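Local structure of N-terminal acetyltransferase B complex subunit MDM20 (Candida albicans, 5K04) at residues 706-711 with 742-747. The protein probably serves as the non-catalytic auxiliary subunit of the NatB complex, which acetylates the N-termini of proteins. Residues are numbered along the deposited sequence; the frame is centred on the assembly and turned at random.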
loop_
_atom_site.group_PDB
_atom_site.type_symbol
_atom_site.label_atom_id
_atom_site.label_comp_id
_atom_site.label_asym_id
_atom_site.label_seq_id
_atom_site.Cartn_x
_atom_site.Cartn_y
_atom_site.Cartn_z
ATOM N N LYS A 706 33.670 -21.022 -12.095
ATOM C CA LYS A 706 33.865 -21.293 -10.665
ATOM C C LYS A 706 33.398 -20.122 -9.794
ATOM O O LYS A 706 34.095 -19.680 -8.879
ATOM C CB LYS A 706 35.330 -21.647 -10.376
ATOM C CG LYS A 706 35.819 -22.932 -11.057
ATOM C CD LYS A 706 37.221 -23.322 -10.600
ATOM C CE LYS A 706 37.615 -24.685 -11.146
ATOM N NZ LYS A 706 39.028 -25.049 -10.816
ATOM N N LEU A 707 32.191 -19.629 -10.080
ATOM C CA LEU A 707 31.689 -18.441 -9.395
ATOM C C LEU A 707 31.458 -18.700 -7.909
ATOM O O LEU A 707 31.633 -17.797 -7.083
ATOM C CB LEU A 707 30.398 -17.970 -10.070
ATOM C CG LEU A 707 30.593 -17.679 -11.555
ATOM C CD1 LEU A 707 29.273 -17.508 -12.289
ATOM C CD2 LEU A 707 31.479 -16.445 -11.687
ATOM N N VAL A 708 31.064 -19.924 -7.557
ATOM C CA VAL A 708 30.881 -20.301 -6.159
ATOM C C VAL A 708 32.217 -20.308 -5.426
ATOM O O VAL A 708 32.380 -19.629 -4.409
ATOM C CB VAL A 708 30.184 -21.672 -6.078
ATOM C CG1 VAL A 708 30.088 -22.146 -4.638
ATOM C CG2 VAL A 708 28.804 -21.580 -6.702
ATOM N N GLN A 709 33.189 -21.076 -5.939
ATOM C CA GLN A 709 34.485 -21.233 -5.274
ATOM C C GLN A 709 35.145 -19.886 -5.043
ATOM O O GLN A 709 35.634 -19.594 -3.946
ATOM C CB GLN A 709 35.419 -22.125 -6.108
ATOM C CG GLN A 709 35.017 -23.590 -6.235
ATOM C CD GLN A 709 33.905 -23.844 -7.256
ATOM O OE1 GLN A 709 33.497 -22.955 -8.007
ATOM N NE2 GLN A 709 33.406 -25.069 -7.274
ATOM N N ARG A 710 35.165 -19.049 -6.074
ATOM C CA ARG A 710 35.787 -17.739 -5.952
ATOM C C ARG A 710 35.086 -16.884 -4.897
ATOM O O ARG A 710 35.740 -16.166 -4.137
ATOM C CB ARG A 710 35.795 -17.080 -7.328
ATOM C CG ARG A 710 36.646 -17.902 -8.304
ATOM C CD ARG A 710 36.430 -17.564 -9.765
ATOM N NE ARG A 710 36.743 -16.173 -10.057
ATOM C CZ ARG A 710 36.327 -15.544 -11.149
ATOM N NH1 ARG A 710 35.593 -16.196 -12.042
ATOM N NH2 ARG A 710 36.640 -14.273 -11.345
ATOM N N GLN A 711 33.754 -16.966 -4.820
ATOM C CA GLN A 711 33.032 -16.269 -3.757
ATOM C C GLN A 711 33.399 -16.827 -2.381
ATOM O O GLN A 711 33.589 -16.064 -1.424
ATOM C CB GLN A 711 31.524 -16.364 -4.001
ATOM C CG GLN A 711 30.979 -15.310 -4.957
ATOM C CD GLN A 711 29.494 -15.504 -5.233
ATOM O OE1 GLN A 711 28.631 -14.874 -4.609
ATOM N NE2 GLN A 711 29.193 -16.404 -6.158
ATOM N N CYS A 742 22.072 -21.433 -4.153
ATOM C CA CYS A 742 21.314 -20.594 -5.079
ATOM C C CYS A 742 22.004 -20.519 -6.445
ATOM O O CYS A 742 21.341 -20.597 -7.484
ATOM C CB CYS A 742 21.076 -19.204 -4.466
ATOM S SG CYS A 742 20.069 -19.170 -2.985
ATOM N N VAL A 743 23.337 -20.440 -6.469
ATOM C CA VAL A 743 24.059 -20.333 -7.740
ATOM C C VAL A 743 24.035 -21.652 -8.507
ATOM O O VAL A 743 23.868 -21.662 -9.729
ATOM C CB VAL A 743 25.505 -19.858 -7.501
ATOM C CG1 VAL A 743 26.332 -20.026 -8.770
ATOM C CG2 VAL A 743 25.523 -18.410 -7.062
ATOM N N VAL A 744 24.213 -22.782 -7.810
ATOM C CA VAL A 744 24.259 -24.090 -8.472
ATOM C C VAL A 744 22.899 -24.446 -9.065
ATOM O O VAL A 744 22.812 -25.029 -10.156
ATOM C CB VAL A 744 24.752 -25.167 -7.482
ATOM C CG1 VAL A 744 24.453 -26.590 -7.997
ATOM C CG2 VAL A 744 26.243 -24.994 -7.230
ATOM N N ALA A 745 21.817 -24.096 -8.366
ATOM C CA ALA A 745 20.480 -24.298 -8.913
ATOM C C ALA A 745 20.324 -23.594 -10.258
ATOM O O ALA A 745 19.725 -24.145 -11.188
ATOM C CB ALA A 745 19.440 -23.798 -7.910
ATOM N N LEU A 746 20.882 -22.384 -10.382
ATOM C CA LEU A 746 20.793 -21.623 -11.627
ATOM C C LEU A 746 21.650 -22.255 -12.722
ATOM O O LEU A 746 21.195 -22.422 -13.859
ATOM C CB LEU A 746 21.207 -20.165 -11.376
ATOM C CG LEU A 746 20.283 -19.390 -10.427
ATOM C CD1 LEU A 746 20.728 -17.945 -10.218
ATOM C CD2 LEU A 746 18.819 -19.421 -10.922
ATOM N N LEU A 747 22.895 -22.621 -12.387
ATOM C CA LEU A 747 23.818 -23.215 -13.354
ATOM C C LEU A 747 23.277 -24.514 -13.937
ATOM O O LEU A 747 23.398 -24.761 -15.141
ATOM C CB LEU A 747 25.163 -23.470 -12.683
ATOM C CG LEU A 747 25.954 -22.229 -12.292
ATOM C CD1 LEU A 747 27.108 -22.620 -11.396
ATOM C CD2 LEU A 747 26.476 -21.549 -13.532
#
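V708 and V743 are the nearest CA pair, 7.0 Å apart, between the first turn of helix 707-717 and the last turns of helix 729-747. Their short axes form an antiparallel helix pair at 164°, 10.8 Å at closest approach, near the C-terminal end of this largely helical MDM20/NAA25-family chain.

No hydrogen bond crosses the interface, whose direct contacts are mostly between valine methyls, with L707 and L747 pointing in at longer range. The isopropyl groups of V708 and V743 lie alongside one another, antiparallel, with CG2 of V708 3.6 Å from CG1 of V743. With chi1 at 175°, V708 holds CG1 anti to the backbone N, which leaves CG2, the branch beside that N, to touch V743 and, more loosely at 4.3 Å, CG2 of V744. L662 and T663 of helix 661-682 touch Q711 and V743, respectively, so a third helix adjoins the pair.

Q711 brings its amide to the apolar seam, NE2 standing 4.3 Å from CG2 of V743, while OE1 accepts a hydrogen bond from ND2 of N423. L707 O is gripped twice by Q711, by its backbone N and, 3.0 Å away, by NE2 from the opposite face of the carbonyl plane, which with the N423 bond helps fix the amide's rotation.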